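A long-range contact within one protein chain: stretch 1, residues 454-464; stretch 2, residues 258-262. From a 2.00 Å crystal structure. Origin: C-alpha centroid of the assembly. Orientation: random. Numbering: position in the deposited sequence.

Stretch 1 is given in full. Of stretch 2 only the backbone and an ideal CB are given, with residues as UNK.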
ATOM      1  N   LYS A 454      -0.243 -14.652 -14.366  1.00 16.72           N
ATOM      2  CA  LYS A 454       0.691 -14.153 -15.372  1.00 17.07           C
ATOM      3  C   LYS A 454       2.084 -14.748 -15.112  1.00 16.75           C
ATOM      4  O   LYS A 454       2.789 -15.115 -16.049  1.00 16.25           O
ATOM      5  CB  LYS A 454       0.662 -12.622 -15.363  1.00 17.08           C
ATOM      6  CG  LYS A 454       1.406 -11.928 -16.496  1.00 17.13           C
ATOM      7  CD  LYS A 454       1.109 -10.438 -16.547  1.00 17.15           C
ATOM      8  CE  LYS A 454       2.067  -9.662 -17.429  1.00 17.32           C
ATOM      9  NZ  LYS A 454       2.005 -10.110 -18.841  1.00 17.08           N
ATOM     10  N   MET A 455       2.467 -14.869 -13.836  1.00 16.48           N
ATOM     11  CA  MET A 455       3.746 -15.489 -13.466  1.00 16.45           C
ATOM     12  C   MET A 455       3.794 -16.939 -13.972  1.00 16.83           C
ATOM     13  O   MET A 455       4.821 -17.390 -14.491  1.00 16.69           O
ATOM     14  CB  MET A 455       3.960 -15.471 -11.950  1.00 16.49           C
ATOM     15  CG  MET A 455       4.258 -14.086 -11.391  1.00 16.54           C
ATOM     16  SD  MET A 455       4.587 -14.154  -9.608  1.00 16.89           S
ATOM     17  CE  MET A 455       6.329 -14.561  -9.622  1.00 17.04           C
ATOM     18  N   LYS A 456       2.682 -17.666 -13.822  1.00 17.38           N
ATOM     19  CA  LYS A 456       2.590 -19.055 -14.283  1.00 18.45           C
ATOM     20  C   LYS A 456       2.715 -19.096 -15.811  1.00 18.82           C
ATOM     21  O   LYS A 456       3.457 -19.911 -16.352  1.00 19.71           O
ATOM     22  CB  LYS A 456       1.291 -19.702 -13.804  1.00 18.52           C
ATOM     23  CG  LYS A 456       1.316 -20.116 -12.339  1.00 20.16           C
ATOM     24  CD  LYS A 456      -0.041 -20.507 -11.789  1.00 20.88           C
ATOM     25  CE  LYS A 456       0.035 -20.930 -10.341  1.00 21.97           C
ATOM     26  NZ  LYS A 456      -1.311 -21.152  -9.771  1.00 22.82           N
ATOM     27  N   ALA A 457       2.016 -18.187 -16.495  1.00 18.84           N
ATOM     28  CA  ALA A 457       2.058 -18.110 -17.953  1.00 19.75           C
ATOM     29  C   ALA A 457       3.476 -17.763 -18.442  1.00 20.18           C
ATOM     30  O   ALA A 457       3.866 -18.199 -19.514  1.00 20.71           O
ATOM     31  CB  ALA A 457       1.026 -17.133 -18.450  1.00 19.98           C
ATOM     32  N   GLU A 458       4.257 -17.018 -17.645  1.00 20.47           N
ATOM     33  CA  GLU A 458       5.612 -16.593 -18.040  1.00 20.88           C
ATOM     34  C   GLU A 458       6.667 -17.489 -17.382  1.00 21.37           C
ATOM     35  O   GLU A 458       7.851 -17.201 -17.461  1.00 20.56           O
ATOM     36  CB  GLU A 458       5.811 -15.110 -17.717  1.00 20.87           C
ATOM     37  CG  GLU A 458       4.954 -14.228 -18.611  1.00 22.31           C
ATOM     38  CD  GLU A 458       4.856 -12.742 -18.285  1.00 22.32           C
ATOM     39  OE1 GLU A 458       5.595 -12.263 -17.386  1.00 24.54           O
ATOM     40  OE2 GLU A 458       4.027 -12.077 -18.934  1.00 21.83           O
ATOM     41  N   ASN A 459       6.211 -18.559 -16.727  1.00 22.47           N
ATOM     42  CA  ASN A 459       7.049 -19.596 -16.158  1.00 24.36           C
ATOM     43  C   ASN A 459       8.067 -19.005 -15.168  1.00 22.78           C
ATOM     44  O   ASN A 459       9.223 -19.424 -15.138  1.00 22.09           O
ATOM     45  CB  ASN A 459       7.744 -20.417 -17.251  1.00 28.19           C
ATOM     46  CG  ASN A 459       8.253 -21.754 -16.742  1.00 31.65           C
ATOM     47  OD1 ASN A 459       7.712 -22.329 -15.795  1.00 34.44           O
ATOM     48  ND2 ASN A 459       9.307 -22.261 -17.355  1.00 34.31           N
ATOM     49  N   ILE A 460       7.629 -18.058 -14.329  1.00 20.28           N
ATOM     50  CA  ILE A 460       8.465 -17.590 -13.221  1.00 17.91           C
ATOM     51  C   ILE A 460       7.822 -17.925 -11.861  1.00 17.24           C
ATOM     52  O   ILE A 460       8.452 -17.726 -10.815  1.00 16.46           O
ATOM     53  CB  ILE A 460       8.784 -16.089 -13.369  1.00 17.66           C
ATOM     54  CG1 ILE A 460       7.524 -15.219 -13.438  1.00 17.39           C
ATOM     55  CG2 ILE A 460       9.714 -15.853 -14.564  1.00 17.46           C
ATOM     56  CD1 ILE A 460       7.810 -13.732 -13.352  1.00 17.05           C
ATOM     57  N   TYR A 461       6.592 -18.450 -11.862  1.00 16.65           N
ATOM     58  CA  TYR A 461       5.884 -18.800 -10.620  1.00 17.06           C
ATOM     59  C   TYR A 461       6.671 -19.842  -9.808  1.00 17.13           C
ATOM     60  O   TYR A 461       6.843 -19.692  -8.589  1.00 16.91           O
ATOM     61  CB  TYR A 461       4.470 -19.301 -10.922  1.00 17.31           C
ATOM     62  CG  TYR A 461       3.720 -19.735  -9.691  1.00 17.18           C
ATOM     63  CD1 TYR A 461       3.043 -18.811  -8.910  1.00 17.05           C
ATOM     64  CD2 TYR A 461       3.725 -21.060  -9.280  1.00 16.82           C
ATOM     65  CE1 TYR A 461       2.363 -19.198  -7.763  1.00 17.62           C
ATOM     66  CE2 TYR A 461       3.053 -21.460  -8.134  1.00 17.01           C
ATOM     67  CZ  TYR A 461       2.376 -20.525  -7.372  1.00 16.30           C
ATOM     68  OH  TYR A 461       1.724 -20.901  -6.240  1.00 16.25           O
ATOM     69  N   ASN A 462       7.154 -20.896 -10.477  1.00 17.27           N
ATOM     70  CA  ASN A 462       7.843 -21.995  -9.786  1.00 17.49           C
ATOM     71  C   ASN A 462       9.116 -21.468  -9.117  1.00 16.40           C
ATOM     72  O   ASN A 462       9.419 -21.871  -7.991  1.00 16.23           O
ATOM     73  CB  ASN A 462       8.150 -23.182 -10.709  1.00 17.76           C
ATOM     74  CG  ASN A 462       6.907 -23.972 -11.055  1.00 19.10           C
ATOM     75  OD1 ASN A 462       5.871 -23.815 -10.422  1.00 19.45           O
ATOM     76  ND2 ASN A 462       6.991 -24.817 -12.066  1.00 21.09           N
ATOM     77  N   THR A 463       9.829 -20.569  -9.799  1.00 15.57           N
ATOM     78  CA  THR A 463      11.053 -19.970  -9.259  1.00 15.71           C
ATOM     79  C   THR A 463      10.742 -19.167  -7.991  1.00 15.02           C
ATOM     80  O   THR A 463      11.472 -19.269  -6.993  1.00 15.52           O
ATOM     81  CB  THR A 463      11.751 -19.079 -10.293  1.00 16.35           C
ATOM     82  OG1 THR A 463      12.128 -19.909 -11.390  1.00 16.84           O
ATOM     83  CG2 THR A 463      12.981 -18.392  -9.743  1.00 16.67           C
ATOM     84  N   PHE A 464       9.680 -18.353  -8.054  1.00 14.73           N
ATOM     85  CA  PHE A 464       9.214 -17.567  -6.913  1.00 13.94           C
ATOM     86  C   PHE A 464       9.014 -18.480  -5.696  1.00 13.78           C
ATOM     87  O   PHE A 464       9.598 -18.261  -4.619  1.00 13.24           O
ATOM     88  CB  PHE A 464       7.923 -16.829  -7.272  1.00 13.59           C
ATOM     89  CG  PHE A 464       7.276 -16.093  -6.127  1.00 13.22           C
ATOM     90  CD1 PHE A 464       7.696 -14.819  -5.779  1.00 13.20           C
ATOM     91  CD2 PHE A 464       6.243 -16.670  -5.401  1.00 13.45           C
ATOM     92  CE1 PHE A 464       7.100 -14.132  -4.734  1.00 13.15           C
ATOM     93  CE2 PHE A 464       5.644 -15.983  -4.352  1.00 13.55           C
ATOM     94  CZ  PHE A 464       6.078 -14.717  -4.018  1.00 13.59           C
ATOM     95  N   UNK A 258      14.176  -7.199 -10.386  1.00 15.05           N
ATOM     96  CA  UNK A 258      15.550  -7.381 -10.834  1.00 15.38           C
ATOM     97  C   UNK A 258      15.811  -8.854 -11.155  1.00 15.71           C
ATOM     98  O   UNK A 258      16.383  -9.161 -12.197  1.00 15.69           O
ATOM     99  CB  UNK A 258      16.532  -6.881  -9.772  1.00 15.38           C
ATOM    100  N   UNK A 259      15.401  -9.755 -10.253  1.00 15.11           N
ATOM    101  CA  UNK A 259      15.701 -11.174 -10.426  1.00 15.19           C
ATOM    102  C   UNK A 259      15.078 -11.697 -11.726  1.00 14.86           C
ATOM    103  O   UNK A 259      15.759 -12.334 -12.516  1.00 16.04           O
ATOM    104  CB  UNK A 259      15.192 -11.978  -9.228  1.00 15.19           C
ATOM    105  N   UNK A 260      13.781 -11.472 -11.918  1.00 13.62           N
ATOM    106  CA  UNK A 260      13.082 -12.068 -13.034  1.00 14.15           C
ATOM    107  C   UNK A 260      13.398 -11.362 -14.356  1.00 14.62           C
ATOM    108  O   UNK A 260      13.438 -12.028 -15.374  1.00 15.20           O
ATOM    109  CB  UNK A 260      11.575 -12.044 -12.772  1.00 14.15           C
ATOM    110  N   UNK A 261      13.595 -10.036 -14.339  1.00 14.51           N
ATOM    111  CA  UNK A 261      13.553  -9.242 -15.576  1.00 14.86           C
ATOM    112  C   UNK A 261      14.796  -8.373 -15.811  1.00 15.24           C
ATOM    113  O   UNK A 261      14.906  -7.768 -16.874  1.00 16.21           O
ATOM    114  CB  UNK A 261      12.316  -8.342 -15.555  1.00 14.86           C
ATOM    115  N   UNK A 262      15.717  -8.303 -14.848  1.00 15.11           N
ATOM    116  CA  UNK A 262      16.784  -7.325 -14.878  1.00 15.61           C
ATOM    117  C   UNK A 262      17.989  -7.747 -15.715  1.00 16.33           C
ATOM    118  O   UNK A 262      18.838  -6.911 -15.986  1.00 15.55           O
ATOM    119  CB  UNK A 262      17.238  -7.031 -13.447  1.00 15.61           C
TER

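Stretch 1 leaves one helix at E458, turns through N459 and I460, and enters a second helix at Y461. The side facing stretch 2 is mostly apolar: the methyl of M455, the side chain of I460, CG2 of T463 and the CB of F464. The carboxylate of E458 lies at one margin, tied to its own stretch by a salt bridge from K454 NZ to E458 OE2 (2.8 Å). Stretch 2 belongs to a helix that begins earlier in the chain.

At position 258, phi/psi of -61/-47 are helical, and no atom of stretch 1 lies within 5.5 Å of the ideal CB. Any residue at ease in a helix would do. The deposited residue is L258, which makes no contact with stretch 1.

Position 259 is also helical, but its CA-to-CB bond points toward stretch 1. The ideal CB still has open space before it, so a small side chain would fall short. What lies ahead is the start of the second helix, where T463 presents its CG2 methyl, with OG1 turned away. The end of a long, flexible chain could lie against the methyl, and a polar end would have to find its partner elsewhere in the structure. The residue is Q259. With chi1 and chi2 both t, the chain is extended, and its NE2 comes to 3.6 Å from T463 CG2. This is packing against a methyl; no hydrogen bond crosses between the stretches, and Q259 OE1 is satisfied elsewhere.

Position 260 has the closest view of stretch 1. Its CA-to-CB bond points toward it, the ideal CB is 4.2 Å from I460 CD1, and the two CA atoms of 260 and I460 are 7.2 Å apart. Beyond the CB lies a largely apolar hollow lined by M455, I460, T463 and F464. Leucine, methionine or phenylalanine would suit such a place, a broad flat side chain having the advantage of touching several walls at once. It is F260, with chi1 in m. I460 covers one face of the ring: its CD1 makes a CH-pi contact 4.0 Å from the F260 ring centroid, 20° off the normal, while I460 CB packs 3.7 Å from F260 CD1. At the ring edge are T463 CG2, 3.8 Å from F260 CE1, and F464 CB, 4.0 Å from F260 CZ. M455 CE reaches to 3.8 Å from F260 CE2.

Position 261 points its CA-to-CB bond sideways, with nothing of stretch 1 near the ideal CB. Only a long or large side chain could return to the contact, where the tip of I460 and the carboxylate of E458 are found; an aromatic, methionine or a long basic chain could do so. The residue is F261, whose m rotamer brings CZ to 3.8 Å from I460 CD1 and 4.1 Å from E458 OE1.

At position 262 an ideal CB would lie 2.6 Å from the carbonyl oxygen of 258, a clash, although phi/psi of -84/-13 are unexceptional. Glycine best fits such crowding, and G262 is found; its N donates a 2.9 Å hydrogen bond to L258 O.

Stretch 2, residues 258-262: LQFFG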
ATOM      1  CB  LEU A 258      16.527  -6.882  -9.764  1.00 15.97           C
ATOM      2  CG  LEU A 258      16.759  -5.372  -9.728  1.00 16.27           C
ATOM      3  CD1 LEU A 258      17.570  -4.986  -8.504  1.00 16.47           C
ATOM      4  CD2 LEU A 258      17.453  -4.905 -11.002  1.00 15.86           C
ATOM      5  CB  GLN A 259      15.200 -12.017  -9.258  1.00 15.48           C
ATOM      6  CG  GLN A 259      15.201 -13.507  -9.579  1.00 15.97           C
ATOM      7  CD  GLN A 259      15.086 -14.377  -8.354  1.00 15.90           C
ATOM      8  OE1 GLN A 259      15.146 -13.902  -7.228  1.00 15.45           O
ATOM      9  NE2 GLN A 259      14.945 -15.674  -8.575  1.00 16.26           N
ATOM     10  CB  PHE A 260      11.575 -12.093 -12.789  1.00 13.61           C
ATOM     11  CG  PHE A 260      11.159 -13.019 -11.677  1.00 14.13           C
ATOM     12  CD1 PHE A 260      11.608 -14.330 -11.640  1.00 14.44           C
ATOM     13  CD2 PHE A 260      10.305 -12.582 -10.676  1.00 14.48           C
ATOM     14  CE1 PHE A 260      11.210 -15.183 -10.622  1.00 14.84           C
ATOM     15  CE2 PHE A 260       9.917 -13.434  -9.653  1.00 14.85           C
ATOM     16  CZ  PHE A 260      10.366 -14.736  -9.627  1.00 14.83           C
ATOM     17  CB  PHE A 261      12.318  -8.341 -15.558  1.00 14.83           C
ATOM     18  CG  PHE A 261      11.028  -9.104 -15.428  1.00 14.99           C
ATOM     19  CD1 PHE A 261      10.698 -10.080 -16.357  1.00 14.71           C
ATOM     20  CD2 PHE A 261      10.141  -8.835 -14.393  1.00 15.00           C
ATOM     21  CE1 PHE A 261       9.511 -10.787 -16.242  1.00 15.05           C
ATOM     22  CE2 PHE A 261       8.957  -9.541 -14.277  1.00 15.02           C
ATOM     23  CZ  PHE A 261       8.644 -10.520 -15.198  1.00 15.23           C
TER
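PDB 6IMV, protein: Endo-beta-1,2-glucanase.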